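Local structure of glutathione S-transferase omega-like 2 (Saccharomyces cerevisiae, 5LKB) at residues A[49-54]-A[287-292]; A[57-62]-A[197-202]. The protein acts as a dimeric Xi-class glutathione transferase that reacts with glutathionyl-(hydro)quinones and serves as a one-cysteine thiol transferase and dehydroascorbate reductase. All blocks are in the same frame, centred on the assembly; numbering follows the deposited sequence.

Interaction 1 of 2, residues A[49-54]-A[287-292]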
# COMPACT_ATOMS: atom_id res chain seq x y z
N ALA A 49 11.12 3.56 20.75
CA ALA A 49 11.99 2.65 21.50
C ALA A 49 13.21 2.24 20.68
O ALA A 49 14.30 2.06 21.21
CB ALA A 49 11.19 1.43 21.94
N HIS A 50 13.04 2.10 19.36
CA HIS A 50 14.15 1.71 18.52
C HIS A 50 15.29 2.73 18.65
O HIS A 50 16.43 2.37 18.58
CB HIS A 50 13.65 1.51 17.07
CG HIS A 50 14.61 0.83 16.15
ND1 HIS A 50 14.29 0.56 14.81
CD2 HIS A 50 15.82 0.28 16.37
CE1 HIS A 50 15.29 -0.10 14.27
NE2 HIS A 50 16.23 -0.29 15.20
N ARG A 51 14.98 4.02 18.80
CA ARG A 51 16.02 5.02 18.96
C ARG A 51 16.93 4.65 20.08
O ARG A 51 18.14 4.81 19.96
CB ARG A 51 15.42 6.38 19.30
CG ARG A 51 14.42 7.01 18.28
CD ARG A 51 13.73 8.15 18.98
NE ARG A 51 13.13 9.09 18.04
CZ ARG A 51 12.63 10.25 18.40
NH1 ARG A 51 12.69 10.62 19.69
NH2 ARG A 51 12.11 11.05 17.49
N THR A 52 16.35 4.15 21.16
CA THR A 52 17.14 3.87 22.36
C THR A 52 17.99 2.63 22.19
O THR A 52 19.08 2.56 22.77
CB THR A 52 16.25 3.80 23.60
OG1 THR A 52 15.45 2.64 23.66
CG2 THR A 52 15.34 4.99 23.72
N LEU A 53 17.52 1.61 21.44
CA LEU A 53 18.31 0.43 21.19
C LEU A 53 19.53 0.77 20.34
O LEU A 53 20.64 0.31 20.64
CB LEU A 53 17.50 -0.62 20.49
CG LEU A 53 16.40 -1.27 21.26
CD1 LEU A 53 15.66 -2.30 20.35
CD2 LEU A 53 16.86 -1.98 22.52
N ILE A 54 19.36 1.57 19.30
CA ILE A 54 20.46 1.96 18.44
C ILE A 54 21.51 2.71 19.27
O ILE A 54 22.72 2.46 19.18
CB ILE A 54 19.98 2.81 17.25
CG1 ILE A 54 19.09 1.94 16.33
CG2 ILE A 54 21.15 3.35 16.46
CD1 ILE A 54 18.17 2.74 15.46
N ASP A 287 20.42 11.35 12.53
CA ASP A 287 20.27 10.16 11.67
C ASP A 287 19.48 9.07 12.38
O ASP A 287 18.63 8.37 11.74
CB ASP A 287 21.62 9.61 11.27
CG ASP A 287 22.43 10.58 10.52
OD1 ASP A 287 22.07 10.98 9.41
OD2 ASP A 287 23.52 10.97 11.03
N ILE A 288 19.76 8.85 13.64
CA ILE A 288 19.09 7.81 14.40
C ILE A 288 17.60 8.04 14.42
O ILE A 288 16.80 7.14 14.15
CB ILE A 288 19.71 7.70 15.81
CG1 ILE A 288 21.17 7.23 15.68
CG2 ILE A 288 18.88 6.77 16.70
CD1 ILE A 288 21.96 7.28 16.96
N ARG A 289 17.19 9.26 14.74
CA ARG A 289 15.79 9.58 14.87
C ARG A 289 15.08 9.47 13.53
O ARG A 289 13.97 8.94 13.50
CB ARG A 289 15.61 10.97 15.49
CG ARG A 289 15.97 11.03 17.01
CD ARG A 289 16.08 12.53 17.45
NE ARG A 289 14.88 13.26 17.10
CZ ARG A 289 14.13 14.00 17.88
NH1 ARG A 289 14.44 14.18 19.17
NH2 ARG A 289 13.07 14.61 17.36
N LEU A 290 15.71 9.90 12.45
CA LEU A 290 15.06 9.77 11.13
C LEU A 290 14.99 8.31 10.74
O LEU A 290 13.98 7.87 10.16
CB LEU A 290 15.82 10.55 10.07
CG LEU A 290 15.28 10.47 8.63
CD1 LEU A 290 13.89 11.02 8.60
CD2 LEU A 290 16.15 11.22 7.69
N TYR A 291 16.05 7.55 11.00
CA TYR A 291 16.13 6.15 10.56
C TYR A 291 14.95 5.31 11.06
O TYR A 291 14.43 4.45 10.32
CB TYR A 291 17.42 5.51 11.11
CG TYR A 291 17.56 4.01 10.85
CD1 TYR A 291 17.09 3.13 11.75
CD2 TYR A 291 18.15 3.51 9.71
CE1 TYR A 291 17.17 1.78 11.58
CE2 TYR A 291 18.27 2.13 9.50
CZ TYR A 291 17.81 1.28 10.44
OH TYR A 291 17.90 -0.09 10.28
N THR A 292 14.57 5.45 12.31
CA THR A 292 13.58 4.53 12.86
C THR A 292 12.24 4.67 12.12
O THR A 292 11.50 3.70 12.01
CB THR A 292 13.46 4.64 14.36
OG1 THR A 292 13.03 5.98 14.65
CG2 THR A 292 14.80 4.35 15.08
O HOH W 1 12.11 8.65 15.49

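Interaction 2 of 2, residues A[57-62]-A[197-202]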
# COMPACT_ATOMS: atom_id res chain seq x y z
N ALA A 57 23.50 0.57 21.69
CA ALA A 57 24.58 -0.16 21.03
C ALA A 57 25.75 0.75 20.67
O ALA A 57 26.92 0.39 20.93
CB ALA A 57 24.05 -0.85 19.77
N LEU A 58 25.49 1.89 20.05
CA LEU A 58 26.53 2.76 19.52
C LEU A 58 27.39 3.29 20.66
O LEU A 58 28.59 3.51 20.51
CB LEU A 58 25.91 3.94 18.76
CG LEU A 58 25.33 3.63 17.35
CD1 LEU A 58 24.63 4.86 16.79
CD2 LEU A 58 26.37 3.22 16.38
N LYS A 59 26.77 3.50 21.81
CA LYS A 59 27.52 4.04 22.95
C LYS A 59 28.12 2.93 23.81
O LYS A 59 28.71 3.25 24.87
CB LYS A 59 26.64 4.98 23.76
CG LYS A 59 26.39 6.37 23.07
CD LYS A 59 27.65 7.17 22.89
CE LYS A 59 27.98 7.88 24.18
NZ LYS A 59 29.50 8.05 24.37
N GLY A 60 28.00 1.66 23.40
CA GLY A 60 28.67 0.58 24.11
C GLY A 60 28.13 0.24 25.47
O GLY A 60 28.90 -0.10 26.38
N LEU A 61 26.83 0.36 25.67
CA LEU A 61 26.16 0.24 26.94
C LEU A 61 25.35 -1.04 27.08
O LEU A 61 24.56 -1.17 28.02
CB LEU A 61 25.28 1.48 27.21
CG LEU A 61 25.99 2.80 27.22
CD1 LEU A 61 25.04 3.98 27.13
CD2 LEU A 61 26.83 2.86 28.53
N THR A 62 25.55 -2.03 26.23
CA THR A 62 24.69 -3.22 26.29
C THR A 62 24.93 -4.06 27.54
O THR A 62 23.99 -4.68 28.04
CB THR A 62 24.81 -4.12 25.05
OG1 THR A 62 26.16 -4.57 24.87
CG2 THR A 62 24.45 -3.38 23.80
N THR A 197 32.70 8.36 21.33
CA THR A 197 31.60 8.55 20.40
C THR A 197 30.66 9.61 20.96
O THR A 197 30.31 9.57 22.14
CB THR A 197 30.86 7.23 20.21
OG1 THR A 197 31.70 6.28 19.53
CG2 THR A 197 29.68 7.41 19.37
N ASP A 198 30.30 10.59 20.12
CA ASP A 198 29.39 11.65 20.50
C ASP A 198 28.35 11.87 19.41
O ASP A 198 28.66 12.39 18.33
CB ASP A 198 30.16 12.96 20.76
CG ASP A 198 29.32 14.01 21.45
OD1 ASP A 198 28.05 13.89 21.57
OD2 ASP A 198 29.91 15.04 21.90
N LEU A 199 27.12 11.53 19.73
CA LEU A 199 26.00 11.62 18.78
C LEU A 199 25.39 13.01 18.71
O LEU A 199 24.57 13.30 17.84
CB LEU A 199 24.98 10.53 19.14
CG LEU A 199 25.49 9.11 18.94
CD1 LEU A 199 24.60 8.12 19.61
CD2 LEU A 199 25.63 8.77 17.50
N VAL A 200 25.81 13.92 19.58
CA VAL A 200 25.30 15.29 19.61
C VAL A 200 26.50 16.23 19.82
O VAL A 200 26.59 16.93 20.85
CB VAL A 200 24.25 15.44 20.72
CG1 VAL A 200 23.56 16.77 20.54
CG2 VAL A 200 23.21 14.29 20.65
N PRO A 201 27.43 16.27 18.88
CA PRO A 201 28.60 17.17 19.03
C PRO A 201 28.20 18.64 19.09
O PRO A 201 27.31 19.12 18.39
CB PRO A 201 29.44 16.88 17.77
CG PRO A 201 28.54 16.18 16.82
CD PRO A 201 27.48 15.50 17.63
N ALA A 202 28.95 19.39 19.90
CA ALA A 202 28.62 20.78 20.12
C ALA A 202 28.54 21.58 18.84
O ALA A 202 27.68 22.46 18.71
CB ALA A 202 29.73 21.39 20.98
O HOH W 2 30.31 3.74 18.22

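Interaction 1 of 2, residues A[49-54]-A[287-292]
Helix segments 49-54 and 287-292 cross at 133° between their N-to-C directions, their axes 9.0 Å apart at closest approach. R51 and R289 carry one flank of the crossing. The R51 chain, extended from CG to NE, lays its guanidinium flat over that of R289, with planes 29° apart and centres 4.1 Å apart; R289, its chain bent at chi3, also brings its CG over a face of the R51 group. A water accepts from R51 NE at 2.8 Å and donates to R289 O at 2.7 Å, tying the first arginine to the backbone of the second helix. In the middle, the methyl CG2 of T292 packs against H50 CB at 3.7 Å, while its OG1 bonds to P47 O. I54 CG2 slides past the I288 side chain, and I54 CD1 reaches Y291 CD1 at 3.9 Å. On the other flank the Y291 edge points at the face of H50 in an offset edge-to-face pair, planes at 75°; H50 is further held by R296 and T336, Y291 by T337. An alanine at R51 removes the guanidinium, its stack on R289 and the NE end of the water bridge, and would probably loosen this joint between the thioredoxin-like and helical domains. R51 NH1 also makes a weak hydrogen bond to glutathione-binding S174; E173 of the same site may offset part of the R51 charge, but like charges stacked this closely probably repel.

Interaction 2 of 2, residues A[57-62]-A[197-202]
K59 and T197 run past each other in opposite directions, and the lysine reaches the threonine's backbone rather than its hydroxyl. The K59 chain starts with CG anti to the carbonyl carbon (chi1 -74°) and bends at chi2, chi3 and chi4, so that K59 CD passes T197 CG2 at 4.1 Å and K59 NZ meets T197 O at 2.8 Å. The ammonium approaches in the plane of that carbonyl, with a C=O...N angle of 149°. H194 O is a second acceptor for NZ, so the lysine spans the end of helix 192-196 and the loop that follows. L58 and L199 instead cross at about a right angle, tip to tip, L58 CD1 lying 4.1 Å from L199 CD2. L58 and K59 sit where helix 47-58 ends in a Schellman motif: G60, at positive phi, is its C' residue, its N bonded to A57 O and L61 N to R56 O. L58 O near this terminus accepts from a water at 2.9 Å, and the same water lies 3.2 Å from T197 OG1, bridging the two segments beside the lysine bond. Across the contact, D198 turns its CB away from segment 57-62; its OD1 accepts from V200 N at 3.0 Å in an Asx turn, the V200 N-H reaching it from above the carboxylate plane. N182, on helix 174-182, gives a hydrogen bond from ND2 to D198 OD1 and takes one at OD1 from L199 N.

In the fold
Both contacts use helix 47-58: interaction 1 its middle, interaction 2 its C-terminal end, their centres 12 Å apart. Along the chain, segments 49-54 and 57-62 come first, then 197-202 and finally 287-292, so interaction 2 falls within the span that interaction 1 closes. I288 joins them directly, its CD1 packing on L58 CD1 at 3.6 Å and on L199 CD1 at 3.8 Å. Helix 47-58 of the thioredoxin-like domain is thus held twice: near the centre of the chain by helix 285-304 of the helical domain, and farther out by the loop that leads into helix 205-220. This helix is one place where the two domains of the GST fold are joined.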